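Local coordinates for chitooligosaccharidolytic beta-N-acetylglucosaminidase (PDB 3NSM), which hydrolyses terminal beta-linked N-acetylglucosamine units one at a time from the non-reducing ends of chitooligosaccharides, preferring shorter chains, at residues Lys59-Ser64 and Pro100-Lys105; Glu318-Leu323 and Trp378-Gln383; Gly459-Ala464 and Ser503-Thr508. All coordinates share one frame; numbering follows the deposited sequence.

Interaction 1 of 3, residues Lys59-Ser64 and Pro100-Lys105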
ATOM      1  N   LYS A  59     -30.251   1.674 -22.110  1.00 44.59           N
ATOM      2  CA  LYS A  59     -29.194   2.590 -22.496  1.00 45.01           C
ATOM      3  C   LYS A  59     -29.546   4.009 -22.064  1.00 45.27           C
ATOM      4  O   LYS A  59     -30.673   4.479 -22.266  1.00 45.37           O
ATOM      5  CB  LYS A  59     -28.928   2.517 -23.998  1.00 44.96           C
ATOM      6  CG  LYS A  59     -27.745   3.359 -24.455  1.00 45.05           C
ATOM      7  CD  LYS A  59     -27.474   3.210 -25.942  1.00 45.59           C
ATOM      8  CE  LYS A  59     -28.544   3.880 -26.788  1.00 46.85           C
ATOM      9  NZ  LYS A  59     -28.113   4.009 -28.207  1.00 47.58           N
ATOM     10  N   ILE A  60     -28.564   4.683 -21.474  1.00 45.32           N
ATOM     11  CA  ILE A  60     -28.766   5.960 -20.809  1.00 45.37           C
ATOM     12  C   ILE A  60     -27.855   7.013 -21.414  1.00 45.59           C
ATOM     13  O   ILE A  60     -26.688   6.735 -21.693  1.00 45.76           O
ATOM     14  CB  ILE A  60     -28.453   5.820 -19.292  1.00 45.34           C
ATOM     15  CG1 ILE A  60     -29.446   4.873 -18.608  1.00 45.23           C
ATOM     16  CG2 ILE A  60     -28.357   7.178 -18.591  1.00 45.59           C
ATOM     17  CD1 ILE A  60     -30.912   5.116 -18.936  1.00 45.24           C
ATOM     18  N   ASN A  61     -28.394   8.214 -21.619  1.00 45.81           N
ATOM     19  CA  ASN A  61     -27.592   9.378 -21.993  1.00 46.10           C
ATOM     20  C   ASN A  61     -27.015  10.035 -20.738  1.00 46.54           C
ATOM     21  O   ASN A  61     -27.750  10.584 -19.911  1.00 46.37           O
ATOM     22  CB  ASN A  61     -28.427  10.380 -22.799  1.00 45.81           C
ATOM     23  CG  ASN A  61     -27.576  11.418 -23.535  1.00 45.95           C
ATOM     24  OD1 ASN A  61     -27.987  11.931 -24.573  1.00 46.86           O
ATOM     25  ND2 ASN A  61     -26.405  11.737 -23.002  1.00 45.57           N
ATOM     26  N   LEU A  62     -25.691   9.966 -20.613  1.00 47.19           N
ATOM     27  CA  LEU A  62     -24.961  10.478 -19.450  1.00 47.76           C
ATOM     28  C   LEU A  62     -25.220  11.969 -19.185  1.00 48.32           C
ATOM     29  O   LEU A  62     -25.213  12.411 -18.037  1.00 48.42           O
ATOM     30  CB  LEU A  62     -23.463  10.199 -19.624  1.00 47.49           C
ATOM     31  CG  LEU A  62     -22.437  10.369 -18.495  1.00 47.28           C
ATOM     32  CD1 LEU A  62     -21.753  11.726 -18.577  1.00 47.37           C
ATOM     33  CD2 LEU A  62     -23.015  10.101 -17.096  1.00 46.28           C
ATOM     34  N   ASN A  63     -25.451  12.728 -20.252  1.00 49.04           N
ATOM     35  CA  ASN A  63     -25.743  14.157 -20.153  1.00 49.73           C
ATOM     36  C   ASN A  63     -27.200  14.489 -19.826  1.00 50.01           C
ATOM     37  O   ASN A  63     -27.520  15.635 -19.513  1.00 50.25           O
ATOM     38  CB  ASN A  63     -25.315  14.864 -21.435  1.00 49.74           C
ATOM     39  CG  ASN A  63     -23.814  14.944 -21.576  1.00 50.71           C
ATOM     40  OD1 ASN A  63     -23.069  14.497 -20.699  1.00 52.39           O
ATOM     41  ND2 ASN A  63     -23.354  15.521 -22.679  1.00 51.62           N
ATOM     42  N   SER A  64     -28.069  13.483 -19.878  1.00 50.41           N
ATOM     43  CA  SER A  64     -29.499  13.671 -19.651  1.00 50.83           C
ATOM     44  C   SER A  64     -29.969  13.017 -18.348  1.00 51.28           C
ATOM     45  O   SER A  64     -31.008  12.347 -18.304  1.00 51.46           O
ATOM     46  CB  SER A  64     -30.296  13.147 -20.847  1.00 50.72           C
ATOM     47  OG  SER A  64     -29.881  13.789 -22.040  1.00 50.74           O
ATOM     48  N   PRO A 100     -18.463   7.114 -23.163  1.00 53.59           N
ATOM     49  CA  PRO A 100     -19.750   6.565 -23.582  1.00 53.25           C
ATOM     50  C   PRO A 100     -20.371   7.372 -24.717  1.00 52.88           C
ATOM     51  O   PRO A 100     -20.170   8.590 -24.808  1.00 52.89           O
ATOM     52  CB  PRO A 100     -20.607   6.677 -22.322  1.00 53.21           C
ATOM     53  CG  PRO A 100     -20.051   7.845 -21.599  1.00 53.34           C
ATOM     54  CD  PRO A 100     -18.578   7.902 -21.921  1.00 53.59           C
ATOM     55  N   LYS A 101     -21.107   6.685 -25.583  1.00 52.45           N
ATOM     56  CA  LYS A 101     -21.872   7.348 -26.627  1.00 52.10           C
ATOM     57  C   LYS A 101     -23.030   8.091 -25.974  1.00 51.66           C
ATOM     58  O   LYS A 101     -23.756   7.523 -25.145  1.00 51.41           O
ATOM     59  CB  LYS A 101     -22.383   6.338 -27.659  1.00 52.22           C
ATOM     60  CG  LYS A 101     -21.279   5.642 -28.444  1.00 52.90           C
ATOM     61  CD  LYS A 101     -21.804   5.075 -29.750  1.00 54.51           C
ATOM     62  CE  LYS A 101     -20.727   4.293 -30.494  1.00 55.62           C
ATOM     63  NZ  LYS A 101     -20.549   2.896 -29.989  1.00 55.94           N
ATOM     64  N   LEU A 102     -23.178   9.366 -26.328  1.00 51.18           N
ATOM     65  CA  LEU A 102     -24.236  10.200 -25.766  1.00 50.68           C
ATOM     66  C   LEU A 102     -25.560   9.966 -26.493  1.00 50.33           C
ATOM     67  O   LEU A 102     -26.013  10.794 -27.288  1.00 50.42           O
ATOM     68  CB  LEU A 102     -23.839  11.685 -25.758  1.00 50.76           C
ATOM     69  CG  LEU A 102     -22.775  12.217 -24.778  1.00 51.10           C
ATOM     70  CD1 LEU A 102     -22.743  11.444 -23.451  1.00 50.95           C
ATOM     71  CD2 LEU A 102     -21.385  12.251 -25.402  1.00 51.63           C
ATOM     72  N   THR A 103     -26.157   8.808 -26.221  1.00 49.69           N
ATOM     73  CA  THR A 103     -27.452   8.414 -26.763  1.00 49.17           C
ATOM     74  C   THR A 103     -28.178   7.642 -25.682  1.00 48.66           C
ATOM     75  O   THR A 103     -27.564   7.213 -24.703  1.00 48.72           O
ATOM     76  CB  THR A 103     -27.321   7.465 -27.987  1.00 49.36           C
ATOM     77  OG1 THR A 103     -26.544   6.312 -27.627  1.00 49.66           O
ATOM     78  CG2 THR A 103     -26.688   8.167 -29.194  1.00 49.41           C
ATOM     79  N   GLY A 104     -29.476   7.440 -25.868  1.00 47.98           N
ATOM     80  CA  GLY A 104     -30.261   6.648 -24.939  1.00 47.06           C
ATOM     81  C   GLY A 104     -31.232   7.489 -24.145  1.00 46.75           C
ATOM     82  O   GLY A 104     -31.409   8.683 -24.415  1.00 46.32           O
ATOM     83  N   LYS A 105     -31.847   6.851 -23.155  1.00 46.47           N
ATOM     84  CA  LYS A 105     -32.901   7.457 -22.351  1.00 46.31           C
ATOM     85  C   LYS A 105     -32.412   8.584 -21.435  1.00 46.27           C
ATOM     86  O   LYS A 105     -31.218   8.686 -21.121  1.00 46.24           O
ATOM     87  CB  LYS A 105     -33.631   6.375 -21.547  1.00 46.16           C
ATOM     88  CG  LYS A 105     -34.376   5.374 -22.422  1.00 46.15           C
ATOM     89  CD  LYS A 105     -35.229   4.408 -21.615  1.00 46.50           C
ATOM     90  CE  LYS A 105     -36.002   3.469 -22.534  1.00 46.94           C
ATOM     91  NZ  LYS A 105     -36.962   2.601 -21.789  1.00 47.56           N
TER
HETATM   92  O   HOH W   1     -24.526   7.766 -22.244  1.00 43.11           O
HETATM   93  O   HOH W   2     -24.818   5.083 -23.771  1.00 48.34           O
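K59 sends its ammonium group over to T103, and NZ gives OG1 a hydrogen bond of 2.8 Å. The lysine leaves its strand with CG anti to the backbone N (chi1 -175°), and a bend at chi3 brings CE and NZ round to the threonine. Its aliphatic part runs past G104, where the chain has no side chain to get in the way; a CB there would collide with K59 O and I60 N, and with phi and psi as they are it would also press on the carbonyl oxygen of T103, so only glycine fits easily. Beyond G104 the backbones pair: K105 N donates to K59 O at 2.8 Å, and N61 N donates to K105 O at 2.9 Å in a nearly straight bond lying in the carbonyl plane. I60 therefore sits in a parallel bridge with K105, and its CD1 rests 4.0 Å from K105 CB, while the remainder of K105, extended beyond CG, leaves the contact. Farther along, L102 crosses the side chain of N61 at about a right angle. Its CD1 comes to 4.1 Å from L62 CB, and its CG lies near the side-chain amide of N63. Two waters fill in beside I60 O and K101 O, and one of them also accepts from L62 N. L102 centres an inverse gamma turn, and N61 to S64 form a type I beta turn closed by S64 N on N61 O. On the other side of strand 57-69, I60 pairs its backbone with L173. This is the start of a parallel strand pair, 57-69 with 105-113, at the exposed end of the mixed sheet in the hexosaminidase-like domain that accompanies the catalytic barrel.

Interaction 2 of 3, residues Glu318-Leu323 and Trp378-Gln383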
ATOM      1  N   GLU A 318      -4.308  21.714  37.955  1.00 37.92           N
ATOM      2  CA  GLU A 318      -4.152  22.478  36.711  1.00 37.18           C
ATOM      3  C   GLU A 318      -4.441  21.615  35.478  1.00 35.90           C
ATOM      4  O   GLU A 318      -4.969  22.109  34.483  1.00 35.74           O
ATOM      5  CB  GLU A 318      -2.750  23.092  36.608  1.00 37.18           C
ATOM      6  CG  GLU A 318      -2.628  24.160  35.518  1.00 37.99           C
ATOM      7  CD  GLU A 318      -1.198  24.651  35.301  1.00 38.41           C
ATOM      8  OE1 GLU A 318      -1.039  25.685  34.614  1.00 39.12           O
ATOM      9  OE2 GLU A 318      -0.241  24.006  35.803  1.00 40.70           O
ATOM     10  N   LEU A 319      -4.098  20.329  35.563  1.00 34.93           N
ATOM     11  CA  LEU A 319      -4.400  19.341  34.514  1.00 33.93           C
ATOM     12  C   LEU A 319      -5.814  19.495  33.949  1.00 33.42           C
ATOM     13  O   LEU A 319      -6.009  19.498  32.732  1.00 33.13           O
ATOM     14  CB  LEU A 319      -4.241  17.921  35.064  1.00 33.64           C
ATOM     15  CG  LEU A 319      -3.881  16.699  34.205  1.00 33.24           C
ATOM     16  CD1 LEU A 319      -4.880  15.605  34.489  1.00 32.32           C
ATOM     17  CD2 LEU A 319      -3.807  16.970  32.702  1.00 32.58           C
ATOM     18  N   TYR A 320      -6.790  19.637  34.839  1.00 32.75           N
ATOM     19  CA  TYR A 320      -8.195  19.646  34.450  1.00 32.51           C
ATOM     20  C   TYR A 320      -8.604  20.977  33.822  1.00 32.53           C
ATOM     21  O   TYR A 320      -9.602  21.051  33.111  1.00 32.61           O
ATOM     22  CB  TYR A 320      -9.086  19.204  35.632  1.00 32.24           C
ATOM     23  CG  TYR A 320      -8.584  17.893  36.229  1.00 32.22           C
ATOM     24  CD1 TYR A 320      -8.887  16.667  35.628  1.00 31.93           C
ATOM     25  CD2 TYR A 320      -7.760  17.882  37.356  1.00 31.52           C
ATOM     26  CE1 TYR A 320      -8.398  15.465  36.146  1.00 31.77           C
ATOM     27  CE2 TYR A 320      -7.262  16.679  37.880  1.00 31.82           C
ATOM     28  CZ  TYR A 320      -7.596  15.480  37.275  1.00 31.67           C
ATOM     29  OH  TYR A 320      -7.117  14.294  37.783  1.00 32.16           O
ATOM     30  N   GLN A 321      -7.808  22.019  34.060  1.00 32.78           N
ATOM     31  CA  GLN A 321      -7.962  23.289  33.339  1.00 33.05           C
ATOM     32  C   GLN A 321      -7.472  23.128  31.897  1.00 32.49           C
ATOM     33  O   GLN A 321      -8.085  23.656  30.971  1.00 32.72           O
ATOM     34  CB  GLN A 321      -7.210  24.431  34.035  1.00 33.28           C
ATOM     35  CG  GLN A 321      -7.775  24.846  35.405  1.00 36.01           C
ATOM     36  CD  GLN A 321      -6.691  25.343  36.376  1.00 39.48           C
ATOM     37  OE1 GLN A 321      -5.774  26.078  35.995  1.00 41.30           O
ATOM     38  NE2 GLN A 321      -6.800  24.934  37.636  1.00 41.47           N
ATOM     39  N   TYR A 322      -6.374  22.394  31.717  1.00 31.99           N
ATOM     40  CA  TYR A 322      -5.873  22.056  30.380  1.00 31.77           C
ATOM     41  C   TYR A 322      -6.879  21.215  29.592  1.00 31.12           C
ATOM     42  O   TYR A 322      -7.231  21.554  28.457  1.00 30.53           O
ATOM     43  CB  TYR A 322      -4.550  21.300  30.468  1.00 32.11           C
ATOM     44  CG  TYR A 322      -3.311  22.159  30.389  1.00 33.14           C
ATOM     45  CD1 TYR A 322      -2.535  22.187  29.227  1.00 33.36           C
ATOM     46  CD2 TYR A 322      -2.894  22.923  31.479  1.00 33.74           C
ATOM     47  CE1 TYR A 322      -1.372  22.954  29.151  1.00 34.13           C
ATOM     48  CE2 TYR A 322      -1.737  23.697  31.414  1.00 34.21           C
ATOM     49  CZ  TYR A 322      -0.985  23.707  30.246  1.00 33.87           C
ATOM     50  OH  TYR A 322       0.152  24.462  30.178  1.00 33.99           O
ATOM     51  N   LEU A 323      -7.337  20.125  30.207  1.00 30.53           N
ATOM     52  CA  LEU A 323      -8.321  19.232  29.588  1.00 30.04           C
ATOM     53  C   LEU A 323      -9.593  19.972  29.199  1.00 29.98           C
ATOM     54  O   LEU A 323     -10.088  19.814  28.085  1.00 29.95           O
ATOM     55  CB  LEU A 323      -8.642  18.040  30.501  1.00 29.89           C
ATOM     56  CG  LEU A 323      -7.511  17.054  30.801  1.00 29.48           C
ATOM     57  CD1 LEU A 323      -8.024  15.899  31.646  1.00 29.97           C
ATOM     58  CD2 LEU A 323      -6.846  16.535  29.536  1.00 29.18           C
ATOM     59  N   TRP A 378      -7.105   6.231  38.803  1.00 44.63           N
ATOM     60  CA  TRP A 378      -7.601   6.275  37.427  1.00 43.07           C
ATOM     61  C   TRP A 378      -9.073   6.689  37.407  1.00 42.48           C
ATOM     62  O   TRP A 378      -9.482   7.521  36.597  1.00 42.16           O
ATOM     63  CB  TRP A 378      -7.391   4.915  36.747  1.00 42.44           C
ATOM     64  CG  TRP A 378      -7.707   4.855  35.262  1.00 41.50           C
ATOM     65  CD1 TRP A 378      -8.293   5.825  34.497  1.00 40.49           C
ATOM     66  CD2 TRP A 378      -7.493   3.738  34.390  1.00 40.57           C
ATOM     67  NE1 TRP A 378      -8.439   5.389  33.204  1.00 40.24           N
ATOM     68  CE2 TRP A 378      -7.959   4.111  33.109  1.00 40.38           C
ATOM     69  CE3 TRP A 378      -6.943   2.462  34.564  1.00 40.65           C
ATOM     70  CZ2 TRP A 378      -7.890   3.255  32.007  1.00 40.78           C
ATOM     71  CZ3 TRP A 378      -6.873   1.609  33.462  1.00 40.74           C
ATOM     72  CH2 TRP A 378      -7.344   2.012  32.204  1.00 40.87           C
ATOM     73  N   ASN A 379      -9.860   6.122  38.316  1.00 42.10           N
ATOM     74  CA  ASN A 379     -11.261   6.506  38.462  1.00 41.58           C
ATOM     75  C   ASN A 379     -11.410   7.961  38.900  1.00 40.69           C
ATOM     76  O   ASN A 379     -12.284   8.684  38.409  1.00 40.35           O
ATOM     77  CB  ASN A 379     -11.981   5.584  39.448  1.00 42.24           C
ATOM     78  CG  ASN A 379     -13.458   5.921  39.580  1.00 43.92           C
ATOM     79  OD1 ASN A 379     -14.117   6.261  38.591  1.00 45.96           O
ATOM     80  ND2 ASN A 379     -13.987   5.832  40.803  1.00 45.88           N
ATOM     81  N   TYR A 380     -10.553   8.380  39.830  1.00 39.67           N
ATOM     82  CA  TYR A 380     -10.515   9.772  40.263  1.00 38.94           C
ATOM     83  C   TYR A 380     -10.277  10.692  39.060  1.00 37.86           C
ATOM     84  O   TYR A 380     -10.974  11.697  38.901  1.00 37.73           O
ATOM     85  CB  TYR A 380      -9.454   9.983  41.353  1.00 39.30           C
ATOM     86  CG  TYR A 380      -9.225  11.438  41.720  1.00 39.99           C
ATOM     87  CD1 TYR A 380     -10.074  12.100  42.611  1.00 40.76           C
ATOM     88  CD2 TYR A 380      -8.157  12.153  41.173  1.00 40.20           C
ATOM     89  CE1 TYR A 380      -9.866  13.438  42.945  1.00 40.90           C
ATOM     90  CE2 TYR A 380      -7.943  13.487  41.498  1.00 40.54           C
ATOM     91  CZ  TYR A 380      -8.794  14.122  42.384  1.00 40.76           C
ATOM     92  OH  TYR A 380      -8.574  15.445  42.703  1.00 40.91           O
ATOM     93  N   PHE A 381      -9.313  10.323  38.212  1.00 36.55           N
ATOM     94  CA  PHE A 381      -9.029  11.070  36.982  1.00 35.45           C
ATOM     95  C   PHE A 381     -10.225  11.128  36.032  1.00 34.68           C
ATOM     96  O   PHE A 381     -10.649  12.212  35.625  1.00 34.26           O
ATOM     97  CB  PHE A 381      -7.813  10.505  36.228  1.00 35.24           C
ATOM     98  CG  PHE A 381      -7.676  11.061  34.831  1.00 35.47           C
ATOM     99  CD1 PHE A 381      -8.178  10.364  33.730  1.00 35.07           C
ATOM    100  CD2 PHE A 381      -7.101  12.312  34.623  1.00 34.58           C
ATOM    101  CE1 PHE A 381      -8.088  10.897  32.451  1.00 34.59           C
ATOM    102  CE2 PHE A 381      -7.008  12.844  33.350  1.00 34.48           C
ATOM    103  CZ  PHE A 381      -7.499  12.136  32.261  1.00 34.31           C
ATOM    104  N   GLN A 382     -10.754   9.954  35.681  1.00 34.13           N
ATOM    105  CA  GLN A 382     -11.813   9.845  34.679  1.00 33.63           C
ATOM    106  C   GLN A 382     -13.048  10.637  35.084  1.00 33.60           C
ATOM    107  O   GLN A 382     -13.676  11.285  34.248  1.00 33.24           O
ATOM    108  CB  GLN A 382     -12.158   8.371  34.390  1.00 33.60           C
ATOM    109  CG  GLN A 382     -13.186   8.155  33.264  1.00 32.54           C
ATOM    110  CD  GLN A 382     -12.842   8.890  31.965  1.00 31.94           C
ATOM    111  OE1 GLN A 382     -11.686   8.899  31.520  1.00 29.39           O
ATOM    112  NE2 GLN A 382     -13.855   9.505  31.350  1.00 30.68           N
ATOM    113  N   GLN A 383     -13.374  10.595  36.372  1.00 33.78           N
ATOM    114  CA  GLN A 383     -14.506  11.350  36.905  1.00 34.10           C
ATOM    115  C   GLN A 383     -14.326  12.855  36.705  1.00 33.86           C
ATOM    116  O   GLN A 383     -15.236  13.549  36.241  1.00 33.73           O
ATOM    117  CB  GLN A 383     -14.738  11.001  38.387  1.00 34.44           C
ATOM    118  CG  GLN A 383     -15.464   9.666  38.593  1.00 35.07           C
ATOM    119  CD  GLN A 383     -16.769   9.606  37.826  1.00 36.67           C
ATOM    120  OE1 GLN A 383     -17.690  10.373  38.103  1.00 38.42           O
ATOM    121  NE2 GLN A 383     -16.850   8.714  36.842  1.00 37.03           N
TER
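L319 opens the contact from helix 318-333, reaching F381 with one methyl: CD1 lies in the plane of the phenylalanine ring, at its edge, 3.7 Å from CE2. The same methyl rests over one face of the Y320 ring, toward the rim. Y320 comes next, its ring reaching across so that CE1 is 3.7 Å from F381 CD2. Its hydroxyl oxygen passes the edge of the F381 ring and approaches Y380 CE2 at 3.9 Å, but its hydrogen bond is made with P314 O. Replacing Y320 with an alanine would probably open a gap beside F381 and Y380 and leave P314 O without this partner. One turn on, L323 brings CD1 to 3.6 Å from F381 CE2, its side chain crossing that of F381 at about a right angle. F381 projects from helix 373-393 with CG anti to its backbone N (chi1 168°), placing the ring among all three. The segment axes stay 11.8 Å apart and cross at -43°, a spacing bridged by these large side chains. Both helices belong to the outer layer of the TIM barrel: beneath them L323 meets F276 and F381 meets A278 on strand 271-278, while L319 and F381 share L312 of strand 311-312.

Interaction 3 of 3, residues Gly459-Ala464 and Ser503-Thr508; sequences GAWVGA and SEQSDT
W461 lies with one face of its indole against E504, joining two loops of the GH20 catalytic TIM barrel: 503-508 follows the last barrel strand, 494-501, and 459-464 belongs to the long excursion after helix 449-452. The tight part is where the aliphatic stem of E504 lies over the indole. E504 CB stands 3.9 Å from the centroid of the five-membered ring of W461 and 17° off its normal, a CH-pi contact, and E504 CG lies 3.4 Å from W461 NE1. The chain bends at chi2, and the carboxylate plane stands 48° from the ring plane. W461 CG sits between its backbone N and carbonyl carbon (chi1 68°), which puts the ring over the glutamate, and V462 CG1 covers the opposite face toward its rim.

Q505 works beside the ring. Its extended chain carries CG to 3.9 Å from W461 CB, and its amide, turned obliquely to the indole, ends next to the backbone of G459.

Away from this core the loops separate quickly. V462, G463 and A464 turn off on one side, A464 being exposed, and S506 to T508 lead off on the other, so neither end adds to the contact. The second subunit reaches both parts: its L558 packs on W461 and Q505, while its Q476 NE2 donates to A460 O and G463 O, and its R545 forms a salt bridge with D507 at the loose end. The substrate site is close: W461 also touches E306, which is essential for binding chitooligosaccharides. The side chain of E504 also lies about 3 Å from that of E306 at the nearest atoms. E504 OE2 keeps a long, weak ion pair with R198 NH1.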
ATOM      1  N   GLY A 459       6.182  -5.767   9.185  1.00 29.05           N
ATOM      2  CA  GLY A 459       7.438  -5.980   9.911  1.00 29.44           C
ATOM      3  C   GLY A 459       7.392  -5.355  11.290  1.00 29.63           C
ATOM      4  O   GLY A 459       6.563  -4.481  11.553  1.00 29.64           O
ATOM      5  N   ALA A 460       8.266  -5.811  12.186  1.00 29.74           N
ATOM      6  CA  ALA A 460       8.420  -5.168  13.489  1.00 29.49           C
ATOM      7  C   ALA A 460       8.833  -3.716  13.281  1.00 29.41           C
ATOM      8  O   ALA A 460       9.550  -3.411  12.329  1.00 29.42           O
ATOM      9  CB  ALA A 460       9.463  -5.890  14.308  1.00 29.46           C
ATOM     10  N   TRP A 461       8.357  -2.822  14.146  1.00 29.53           N
ATOM     11  CA  TRP A 461       8.855  -1.439  14.158  1.00 29.77           C
ATOM     12  C   TRP A 461       9.807  -1.179  15.333  1.00 30.10           C
ATOM     13  O   TRP A 461      10.527  -0.178  15.354  1.00 30.29           O
ATOM     14  CB  TRP A 461       7.724  -0.406  14.088  1.00 29.46           C
ATOM     15  CG  TRP A 461       6.813  -0.311  15.281  1.00 29.21           C
ATOM     16  CD1 TRP A 461       5.659  -1.017  15.494  1.00 28.94           C
ATOM     17  CD2 TRP A 461       6.946   0.581  16.397  1.00 28.95           C
ATOM     18  NE1 TRP A 461       5.080  -0.636  16.678  1.00 28.35           N
ATOM     19  CE2 TRP A 461       5.845   0.343  17.255  1.00 28.57           C
ATOM     20  CE3 TRP A 461       7.896   1.551  16.762  1.00 28.90           C
ATOM     21  CZ2 TRP A 461       5.664   1.042  18.460  1.00 29.04           C
ATOM     22  CZ3 TRP A 461       7.715   2.251  17.963  1.00 28.61           C
ATOM     23  CH2 TRP A 461       6.607   1.993  18.793  1.00 29.02           C
ATOM     24  N   VAL A 462       9.787  -2.085  16.308  1.00 30.50           N
ATOM     25  CA  VAL A 462      10.864  -2.188  17.289  1.00 31.17           C
ATOM     26  C   VAL A 462      11.471  -3.582  17.176  1.00 31.52           C
ATOM     27  O   VAL A 462      10.769  -4.591  17.260  1.00 31.76           O
ATOM     28  CB  VAL A 462      10.416  -1.870  18.750  1.00 31.17           C
ATOM     29  CG1 VAL A 462      10.045  -0.407  18.887  1.00 31.10           C
ATOM     30  CG2 VAL A 462       9.261  -2.765  19.208  1.00 31.33           C
ATOM     31  N   GLY A 463      12.777  -3.635  16.952  1.00 32.10           N
ATOM     32  CA  GLY A 463      13.458  -4.910  16.749  1.00 32.50           C
ATOM     33  C   GLY A 463      13.101  -5.490  15.392  1.00 32.99           C
ATOM     34  O   GLY A 463      12.765  -4.747  14.460  1.00 33.09           O
ATOM     35  N   ALA A 464      13.167  -6.813  15.281  1.00 32.99           N
ATOM     36  CA  ALA A 464      12.952  -7.492  14.008  1.00 33.01           C
ATOM     37  C   ALA A 464      11.818  -8.498  14.113  1.00 32.86           C
ATOM     38  O   ALA A 464      11.268  -8.699  15.194  1.00 33.04           O
ATOM     39  CB  ALA A 464      14.242  -8.167  13.539  1.00 33.46           C
ATOM     40  N   SER A 503      -1.348   3.683  13.664  1.00 23.25           N
ATOM     41  CA  SER A 503      -0.472   4.273  12.660  1.00 23.29           C
ATOM     42  C   SER A 503       1.009   4.275  12.987  1.00 23.59           C
ATOM     43  O   SER A 503       1.766   5.083  12.432  1.00 23.44           O
ATOM     44  CB  SER A 503      -0.954   5.674  12.297  1.00 23.18           C
ATOM     45  OG  SER A 503      -2.255   5.603  11.734  1.00 23.50           O
ATOM     46  N   GLU A 504       1.456   3.365  13.846  1.00 23.60           N
ATOM     47  CA  GLU A 504       2.903   3.283  14.037  1.00 24.32           C
ATOM     48  C   GLU A 504       3.616   2.915  12.732  1.00 24.06           C
ATOM     49  O   GLU A 504       4.779   3.276  12.530  1.00 24.20           O
ATOM     50  CB  GLU A 504       3.354   2.445  15.252  1.00 24.64           C
ATOM     51  CG  GLU A 504       2.445   1.349  15.755  1.00 27.48           C
ATOM     52  CD  GLU A 504       1.217   1.860  16.486  1.00 27.88           C
ATOM     53  OE1 GLU A 504       0.164   1.911  15.838  1.00 28.29           O
ATOM     54  OE2 GLU A 504       1.287   2.190  17.690  1.00 28.25           O
ATOM     55  N   GLN A 505       2.884   2.269  11.827  1.00 23.30           N
ATOM     56  CA  GLN A 505       3.407   1.843  10.542  1.00 23.10           C
ATOM     57  C   GLN A 505       2.445   2.168   9.402  1.00 23.02           C
ATOM     58  O   GLN A 505       2.325   1.400   8.446  1.00 23.28           O
ATOM     59  CB  GLN A 505       3.668   0.337  10.562  1.00 23.45           C
ATOM     60  CG  GLN A 505       4.713  -0.096  11.566  1.00 24.17           C
ATOM     61  CD  GLN A 505       4.957  -1.575  11.508  1.00 25.88           C
ATOM     62  OE1 GLN A 505       5.911  -2.018  10.880  1.00 28.24           O
ATOM     63  NE2 GLN A 505       4.090  -2.354  12.149  1.00 24.81           N
ATOM     64  N   SER A 506       1.752   3.294   9.511  1.00 22.46           N
ATOM     65  CA  SER A 506       0.886   3.768   8.446  1.00 22.19           C
ATOM     66  C   SER A 506       0.815   5.288   8.464  1.00 21.54           C
ATOM     67  O   SER A 506       0.798   5.903   9.523  1.00 21.79           O
ATOM     68  CB  SER A 506      -0.518   3.170   8.574  1.00 22.17           C
ATOM     69  OG  SER A 506      -1.408   3.777   7.653  1.00 22.98           O
ATOM     70  N   ASP A 507       0.774   5.890   7.282  1.00 21.21           N
ATOM     71  CA  ASP A 507       0.621   7.337   7.172  1.00 20.93           C
ATOM     72  C   ASP A 507      -0.108   7.671   5.870  1.00 20.95           C
ATOM     73  O   ASP A 507      -0.725   6.791   5.265  1.00 21.74           O
ATOM     74  CB  ASP A 507       1.993   8.058   7.314  1.00 20.35           C
ATOM     75  CG  ASP A 507       2.887   7.935   6.079  1.00 20.15           C
ATOM     76  OD1 ASP A 507       2.557   7.212   5.126  1.00 19.18           O
ATOM     77  OD2 ASP A 507       3.961   8.587   6.052  1.00 22.64           O
ATOM     78  N   THR A 508      -0.035   8.931   5.444  1.00 20.71           N
ATOM     79  CA  THR A 508      -0.632   9.394   4.188  1.00 20.65           C
ATOM     80  C   THR A 508      -0.441   8.403   3.028  1.00 20.62           C
ATOM     81  O   THR A 508      -1.369   8.140   2.263  1.00 20.87           O
ATOM     82  CB  THR A 508      -0.055  10.798   3.798  1.00 20.29           C
ATOM     83  OG1 THR A 508      -0.240  11.706   4.885  1.00 19.94           O
ATOM     84  CG2 THR A 508      -0.723  11.372   2.561  1.00 20.87           C
TER

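Interaction 1 is a surface contact in the hexosaminidase-like domain, whereas interactions 2 and 3 are buried and belong to the catalytic barrel domain. No two of them share a helix or strand. Backbone hydrogen bonds and a lysine-threonine bond carry interaction 1, as suits the end of a strand pair at the surface; interaction 2 depends on aromatic and leucine side chains between helices, and interaction 3 on an indole face between loops at the dimer interface. The centres of interactions 1 and 2 are 61 Å apart, on opposite sides of the chain's centre. Interactions 2 and 3 come within about 17 Å at their nearest atoms, and only interaction 3 meets the second subunit.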